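Local coordinates for beta-lactamase (Chitinophaga pinensis, PDB 6N36), which probably hydrolyses the beta-lactam ring of antibiotics as a dizinc metallo-beta-lactamase, at residues Q21-A26 and A245-R250; P225-G228 and L232-K235. One frame throughout, in Å; residues are numbered along the deposited sequence.

Contact 1 of 2, residues Q21-A26 and A245-R250; sequences QPFRIA and AAFSDR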
ATOM      1  N   GLN A  21      11.414  14.138  -1.891  1.00 26.39           N
ATOM      2  CA  GLN A  21      11.407  14.922  -0.631  0.60 26.71           C
ATOM      3  C   GLN A  21      10.215  14.457   0.202  1.00 24.23           C
ATOM      4  O   GLN A  21       9.088  14.607  -0.231  1.00 23.44           O
ATOM      5  CB  GLN A  21      11.290  16.416  -0.978  0.60 30.06           C
ATOM      6  CG  GLN A  21      11.388  17.354   0.214  0.60 32.57           C
ATOM      7  CD  GLN A  21      11.476  18.838  -0.104  0.60 35.91           C
ATOM      8  OE1 GLN A  21      11.041  19.676   0.675  0.60 40.25           O
ATOM      9  NE2 GLN A  21      12.011  19.196  -1.262  0.60 38.74           N
ATOM     10  N   PRO A  22      10.407  13.932   1.421  1.00 22.40           N
ATOM     11  CA  PRO A  22       9.246  13.549   2.215  1.00 21.61           C
ATOM     12  C   PRO A  22       8.469  14.796   2.643  1.00 22.37           C
ATOM     13  O   PRO A  22       8.979  15.909   2.741  1.00 22.88           O
ATOM     14  CB  PRO A  22       9.847  12.830   3.419  1.00 21.58           C
ATOM     15  CG  PRO A  22      11.217  13.421   3.544  1.00 22.49           C
ATOM     16  CD  PRO A  22      11.665  13.681   2.119  1.00 22.91           C
ATOM     17  N   PHE A  23       7.191  14.574   2.963  1.00 21.88           N
ATOM     18  CA  PHE A  23       6.324  15.696   3.297  1.00 21.88           C
ATOM     19  C   PHE A  23       5.128  15.243   4.113  1.00 22.25           C
ATOM     20  O   PHE A  23       4.719  14.086   4.030  1.00 21.69           O
ATOM     21  CB  PHE A  23       5.887  16.416   2.024  1.00 22.87           C
ATOM     22  CG  PHE A  23       4.958  15.674   1.098  1.00 22.26           C
ATOM     23  CD1 PHE A  23       5.424  14.732   0.187  1.00 22.55           C
ATOM     24  CD2 PHE A  23       3.586  15.838   1.208  1.00 24.19           C
ATOM     25  CE1 PHE A  23       4.542  14.071  -0.660  1.00 21.78           C
ATOM     26  CE2 PHE A  23       2.708  15.201   0.340  1.00 23.98           C
ATOM     27  CZ  PHE A  23       3.181  14.263  -0.553  1.00 22.28           C
ATOM     28  N   ARG A  24       4.565  16.204   4.824  1.00 21.71           N
ATOM     29  CA  ARG A  24       3.336  16.009   5.599  1.00 20.69           C
ATOM     30  C   ARG A  24       2.144  16.100   4.648  1.00 22.45           C
ATOM     31  O   ARG A  24       1.973  17.103   3.889  1.00 23.80           O
ATOM     32  CB  ARG A  24       3.238  17.125   6.634  1.00 22.15           C
ATOM     33  CG  ARG A  24       2.068  16.981   7.576  1.00 22.77           C
ATOM     34  CD  ARG A  24       2.093  18.221   8.479  1.00 25.13           C
ATOM     35  NE  ARG A  24       0.977  18.230   9.391  1.00 28.49           N
ATOM     36  CZ  ARG A  24       0.433  19.325   9.891  1.00 29.00           C
ATOM     37  NH1 ARG A  24       0.768  20.517   9.424  1.00 29.95           N
ATOM     38  NH2 ARG A  24      -0.585  19.195  10.722  1.00 31.16           N
ATOM     39  N   ILE A  25       1.363  15.022   4.602  1.00 21.11           N
ATOM     40  CA  ILE A  25       0.154  14.999   3.740  1.00 21.74           C
ATOM     41  C   ILE A  25      -0.969  15.748   4.448  1.00 23.79           C
ATOM     42  O   ILE A  25      -1.560  16.676   3.846  1.00 24.83           O
ATOM     43  CB  ILE A  25      -0.206  13.531   3.427  1.00 21.66           C
ATOM     44  CG1 ILE A  25       0.904  12.831   2.636  1.00 20.68           C
ATOM     45  CG2 ILE A  25      -1.557  13.500   2.718  1.00 23.04           C
ATOM     46  CD1 ILE A  25       0.789  11.318   2.631  1.00 20.12           C
ATOM     47  N   ALA A  26      -1.317  15.290   5.632  1.00 23.52           N
ATOM     48  CA  ALA A  26      -2.505  15.747   6.374  1.00 24.14           C
ATOM     49  C   ALA A  26      -2.309  15.313   7.816  1.00 23.58           C
ATOM     50  O   ALA A  26      -2.099  14.128   8.049  1.00 22.69           O
ATOM     51  CB  ALA A  26      -3.756  15.169   5.794  1.00 24.61           C
ATOM     52  N   ALA A 245      -6.051  19.491   1.037  1.00 30.55           N
ATOM     53  CA  ALA A 245      -7.028  19.507  -0.084  1.00 32.50           C
ATOM     54  C   ALA A 245      -6.389  19.154  -1.427  1.00 30.96           C
ATOM     55  O   ALA A 245      -7.131  18.799  -2.369  1.00 31.06           O
ATOM     56  CB  ALA A 245      -7.693  20.847  -0.165  1.00 34.59           C
ATOM     57  N   ALA A 246      -5.073  19.218  -1.551  1.00 29.15           N
ATOM     58  CA  ALA A 246      -4.377  18.762  -2.766  1.00 29.78           C
ATOM     59  C   ALA A 246      -4.762  17.306  -3.059  1.00 28.40           C
ATOM     60  O   ALA A 246      -4.743  16.923  -4.265  1.00 29.66           O
ATOM     61  CB  ALA A 246      -2.904  18.881  -2.633  1.00 29.88           C
ATOM     62  N   PHE A 247      -5.180  16.546  -2.038  1.00 27.14           N
ATOM     63  CA  PHE A 247      -5.503  15.098  -2.200  1.00 25.72           C
ATOM     64  C   PHE A 247      -7.012  14.834  -2.135  1.00 26.19           C
ATOM     65  O   PHE A 247      -7.455  13.689  -2.064  1.00 26.31           O
ATOM     66  CB  PHE A 247      -4.689  14.253  -1.221  1.00 24.27           C
ATOM     67  CG  PHE A 247      -3.222  14.354  -1.500  1.00 24.61           C
ATOM     68  CD1 PHE A 247      -2.666  13.680  -2.563  1.00 25.26           C
ATOM     69  CD2 PHE A 247      -2.416  15.199  -0.749  1.00 25.84           C
ATOM     70  CE1 PHE A 247      -1.316  13.834  -2.870  1.00 25.10           C
ATOM     71  CE2 PHE A 247      -1.067  15.335  -1.052  1.00 25.94           C
ATOM     72  CZ  PHE A 247      -0.531  14.648  -2.112  1.00 25.72           C
ATOM     73  N   SER A 248      -7.811  15.902  -2.173  1.00 28.20           N
ATOM     74  CA  SER A 248      -9.277  15.801  -2.353  1.00 28.74           C
ATOM     75  C   SER A 248      -9.520  15.650  -3.852  1.00 29.59           C
ATOM     76  O   SER A 248      -9.212  16.608  -4.624  1.00 30.79           O
ATOM     77  CB  SER A 248      -9.966  17.017  -1.783  1.00 31.80           C
ATOM     78  OG  SER A 248     -11.381  16.938  -2.004  1.00 32.77           O
ATOM     79  N   ASP A 249     -10.011  14.491  -4.289  1.00 28.10           N
ATOM     80  CA  ASP A 249     -10.114  14.200  -5.738  1.00 28.48           C
ATOM     81  C   ASP A 249     -11.040  13.015  -5.941  1.00 28.58           C
ATOM     82  O   ASP A 249     -10.573  11.959  -6.455  1.00 27.64           O
ATOM     83  CB  ASP A 249      -8.739  13.936  -6.359  1.00 28.57           C
ATOM     84  CG  ASP A 249      -8.796  13.561  -7.825  1.00 30.68           C
ATOM     85  OD1 ASP A 249      -9.735  14.036  -8.488  1.00 32.15           O
ATOM     86  OD2 ASP A 249      -7.917  12.781  -8.283  1.00 31.58           O
ATOM     87  N   ARG A 250     -12.317  13.176  -5.608  1.00 28.87           N
ATOM     88  CA  ARG A 250     -13.281  12.083  -5.817  1.00 29.21           C
ATOM     89  C   ARG A 250     -13.381  11.738  -7.309  1.00 28.94           C
ATOM     90  O   ARG A 250     -13.480  10.564  -7.652  1.00 27.01           O
ATOM     91  CB  ARG A 250     -14.659  12.422  -5.258  1.00 31.14           C
ATOM     92  CG  ARG A 250     -15.640  11.281  -5.382  1.00 30.51           C
ATOM     93  CD  ARG A 250     -15.339  10.102  -4.496  1.00 30.92           C
ATOM     94  NE  ARG A 250     -15.940   8.901  -5.031  1.00 30.73           N
ATOM     95  CZ  ARG A 250     -16.216   7.813  -4.326  1.00 30.58           C
ATOM     96  NH1 ARG A 250     -16.053   7.827  -3.015  1.00 31.21           N
ATOM     97  NH2 ARG A 250     -16.704   6.753  -4.942  1.00 30.90           N
TER
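Phe23 and Phe247 meet ring to ring, reaching toward each other from opposite directions, at a seam between the two sheets of the metallo-beta-lactamase alpha-beta/beta-alpha sandwich. Strand 23-26 is an outermost strand of the larger sheet, while 245-250 is the loop that leads into helix 250-268 and runs beside edge strand 221-223 of the smaller one. Phe247 CE2 lies 4.0 Å from Phe23 CE2, near the plane of the Phe23 ring and at its edge; Phe247 CZ is equally close to Phe23 CZ. The Ile25 side chain crosses that of Phe247 at about a right angle. Its methyl CG2, set anti to the backbone N, does the touching, with Ile25 CG2 4.0 Å from Phe247 CD2. Outside this apolar trio, the Phe23 ring stacks with His236 and also meets Tyr31, and Leu223 packs on both Ile25 and Phe247. Backbone bonding of Phe247 with Trp222 ties the loop to strand 221-223. Ile25 and Ala26 form a classic beta bulge opposite Leu29. Further along the loop, Asp249 is the N-cap of helix 250-268, its OD1 accepting from Gly252 N.

Contact 2 of 2, residues P225-G228 and L232-K235; sequences PHAG and LHKK. With ZN (zinc ion), chain B.
Two first torsions bring Leu232 and His233 up against Ala227: Leu232 carries CG anti to its backbone N (chi1 173°), which brings its CD2 to 4.1 Å from Ala227 CB, while His233 turns its ring back beside its own N (chi1 -63°). The Ala227 methyl rests against both. Its CB is 3.9 Å from Leu232 CB, a contact set by the backbone itself, and 3.8 Å from His233 NE2, which approaches obliquely together with CD2. Leu232 CG in turn lies 4.0 Å above one face of the His233 imidazole, toward the rim, so the leucine packs on methyl and ring at once.

The backbones are joined by a fairly straight hydrogen bond from Leu232 N to Ala227 O (3.0 Å, 160° at the hydrogen), an i+5 to i link that closes the turn between two short helices. Water 1 adds a second bridge, accepting from His233 N at 3.0 Å and donating weakly to Ala227 O. The carbonyl therefore serves both a direct and a water-mediated link to the first N-H groups of helix 232-235. The polar end of His233 is engaged elsewhere: NE2 bonds to Tyr35 O, and the ring stacks on Tyr35.

One residue before the methyl, His226 NE2 binds zinc at 2.1 Å; Asp87, His88 and water 2, with its O 2.0 Å from the zinc, are the other ligands, the Asp-His-His set familiar from subclass B3 enzymes. As a second-shell partner, Asp36 OD2 bonds to His226 ND1 and helps fix the imidazole's rotation. Backbone bonds of Pro225 with Gly38 and of Ala227 with Asp36 fasten the segment to the loop between strands 29-31 and 40-42. The zinc ligand lies in the short loop after edge strand 221-223 of the smaller sheet, just before the weakly bonded helix 227-230, with helix 232-235 following.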
ATOM      1  N   PRO A 225      -0.576   3.213  -3.836  1.00 19.43           N
ATOM      2  CA  PRO A 225       0.786   2.733  -3.746  1.00 19.27           C
ATOM      3  C   PRO A 225       1.699   3.192  -4.879  1.00 18.92           C
ATOM      4  O   PRO A 225       2.881   3.073  -4.690  1.00 20.31           O
ATOM      5  CB  PRO A 225       0.635   1.210  -3.777  1.00 21.33           C
ATOM      6  CG  PRO A 225      -0.737   0.952  -3.243  1.00 21.09           C
ATOM      7  CD  PRO A 225      -1.551   2.088  -3.815  1.00 20.77           C
ATOM      8  N   HIS A 226       1.143   3.601  -6.018  1.00 18.06           N
ATOM      9  CA  HIS A 226       1.930   4.096  -7.156  1.00 19.46           C
ATOM     10  C   HIS A 226       1.490   5.524  -7.447  1.00 21.14           C
ATOM     11  O   HIS A 226       0.292   5.765  -7.611  1.00 21.29           O
ATOM     12  CB  HIS A 226       1.758   3.199  -8.376  1.00 19.48           C
ATOM     13  CG  HIS A 226       2.437   1.886  -8.234  1.00 20.02           C
ATOM     14  ND1 HIS A 226       3.813   1.711  -8.486  1.00 21.17           N
ATOM     15  CD2 HIS A 226       1.966   0.696  -7.804  1.00 19.99           C
ATOM     16  CE1 HIS A 226       4.121   0.446  -8.265  1.00 20.40           C
ATOM     17  NE2 HIS A 226       3.033  -0.197  -7.838  1.00 19.32           N
ATOM     18  N   ALA A 227       2.457   6.416  -7.665  1.00 22.66           N
ATOM     19  CA  ALA A 227       2.174   7.850  -7.881  1.00 23.13           C
ATOM     20  C   ALA A 227       1.198   8.037  -9.054  1.00 25.24           C
ATOM     21  O   ALA A 227       0.377   8.961  -8.979  1.00 25.85           O
ATOM     22  CB  ALA A 227       3.493   8.528  -8.199  1.00 23.95           C
ATOM     23  N   GLY A 228       1.362   7.293 -10.133  1.00 26.71           N
ATOM     24  CA  GLY A 228       0.562   7.509 -11.359  1.00 29.00           C
ATOM     25  C   GLY A 228      -0.904   7.169 -11.125  1.00 29.11           C
ATOM     26  O   GLY A 228      -1.781   7.720 -11.850  1.00 31.32           O
ATOM     27  N   LEU A 232      -0.004  11.817  -8.115  1.00 25.05           N
ATOM     28  CA  LEU A 232       0.762  12.526  -7.071  1.00 25.35           C
ATOM     29  C   LEU A 232       1.432  13.779  -7.639  1.00 25.75           C
ATOM     30  O   LEU A 232       1.330  14.784  -6.979  1.00 26.60           O
ATOM     31  CB  LEU A 232       1.837  11.606  -6.481  1.00 24.29           C
ATOM     32  CG  LEU A 232       2.823  12.237  -5.503  1.00 24.56           C
ATOM     33  CD1 LEU A 232       2.128  12.849  -4.306  1.00 24.06           C
ATOM     34  CD2 LEU A 232       3.852  11.181  -5.083  1.00 25.58           C
ATOM     35  N   HIS A 233       2.138  13.658  -8.757  1.00 27.08           N
ATOM     36  CA  HIS A 233       3.076  14.708  -9.220  1.00 27.97           C
ATOM     37  C   HIS A 233       2.305  15.785  -9.959  1.00 31.34           C
ATOM     38  O   HIS A 233       2.920  16.851 -10.150  1.00 34.79           O
ATOM     39  CB  HIS A 233       4.167  14.103 -10.075  1.00 28.49           C
ATOM     40  CG  HIS A 233       4.953  13.158  -9.241  1.00 28.82           C
ATOM     41  ND1 HIS A 233       5.658  13.591  -8.154  1.00 28.75           N
ATOM     42  CD2 HIS A 233       5.104  11.827  -9.328  1.00 28.78           C
ATOM     43  CE1 HIS A 233       6.231  12.537  -7.575  1.00 28.73           C
ATOM     44  NE2 HIS A 233       5.890  11.442  -8.273  1.00 26.70           N
ATOM     45  N   LYS A 234       1.004  15.590 -10.182  1.00 31.28           N
ATOM     46  CA  LYS A 234       0.140  16.713 -10.641  1.00 32.93           C
ATOM     47  C   LYS A 234      -0.490  17.420  -9.443  1.00 33.11           C
ATOM     48  O   LYS A 234      -0.848  18.619  -9.600  1.00 36.47           O
ATOM     49  CB  LYS A 234      -0.894  16.227 -11.653  1.00 33.92           C
ATOM     50  CG  LYS A 234      -0.291  15.843 -12.996  1.00 36.95           C
ATOM     51  CD  LYS A 234      -1.304  15.246 -13.967  1.00 38.27           C
ATOM     52  CE  LYS A 234      -0.773  15.170 -15.384  1.00 41.53           C
ATOM     53  NZ  LYS A 234      -0.003  13.933 -15.634  1.00 43.97           N
ATOM     54  N   LYS A 235      -0.603  16.760  -8.285  1.00 31.74           N
ATOM     55  CA  LYS A 235      -1.264  17.309  -7.076  1.00 30.13           C
ATOM     56  C   LYS A 235      -0.264  18.003  -6.151  1.00 31.10           C
ATOM     57  O   LYS A 235      -0.681  18.814  -5.307  1.00 32.07           O
ATOM     58  CB  LYS A 235      -1.953  16.166  -6.342  1.00 28.72           C
ATOM     59  CG  LYS A 235      -3.184  15.671  -7.066  1.00 28.53           C
ATOM     60  CD  LYS A 235      -3.742  14.352  -6.526  1.00 27.97           C
ATOM     61  CE  LYS A 235      -5.024  13.975  -7.232  1.00 28.04           C
ATOM     62  NZ  LYS A 235      -5.527  12.637  -6.844  1.00 27.21           N
TER
HETATM   63 ZN    ZN B 501       3.092  -2.172  -7.210  0.90 22.01          ZN
HETATM   64  O   HOH W   1       1.945  11.299 -10.558  1.00 35.34           O
HETATM   65  O   HOH W   2       1.271  -2.866  -7.734  1.00 27.52           O

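Overall arrangement
Both contacts are largely buried, but the centre of contact 1 lies about 16 Å from the centre of the chain, that of contact 2 about 13 Å, and contact 2 carries a ligand of the active-site zinc. Contact 1 joins distant parts of the chain by apolar side chains alone; contact 2, nested along the chain inside the loop that contact 1 closes, combines methyl packing with a backbone bond and a bridging water. Their centres are about 10 Å apart and they share a core: Leu232 CD1 packs 3.9 Å from Phe247 CE1 and 4.1 Å from Phe23 CZ, reaching both aromatic rings. A salt bridge, Lys235 NZ to Asp249 OD2 at 2.8 Å, adds a charged tie between 232-235 and 245-250.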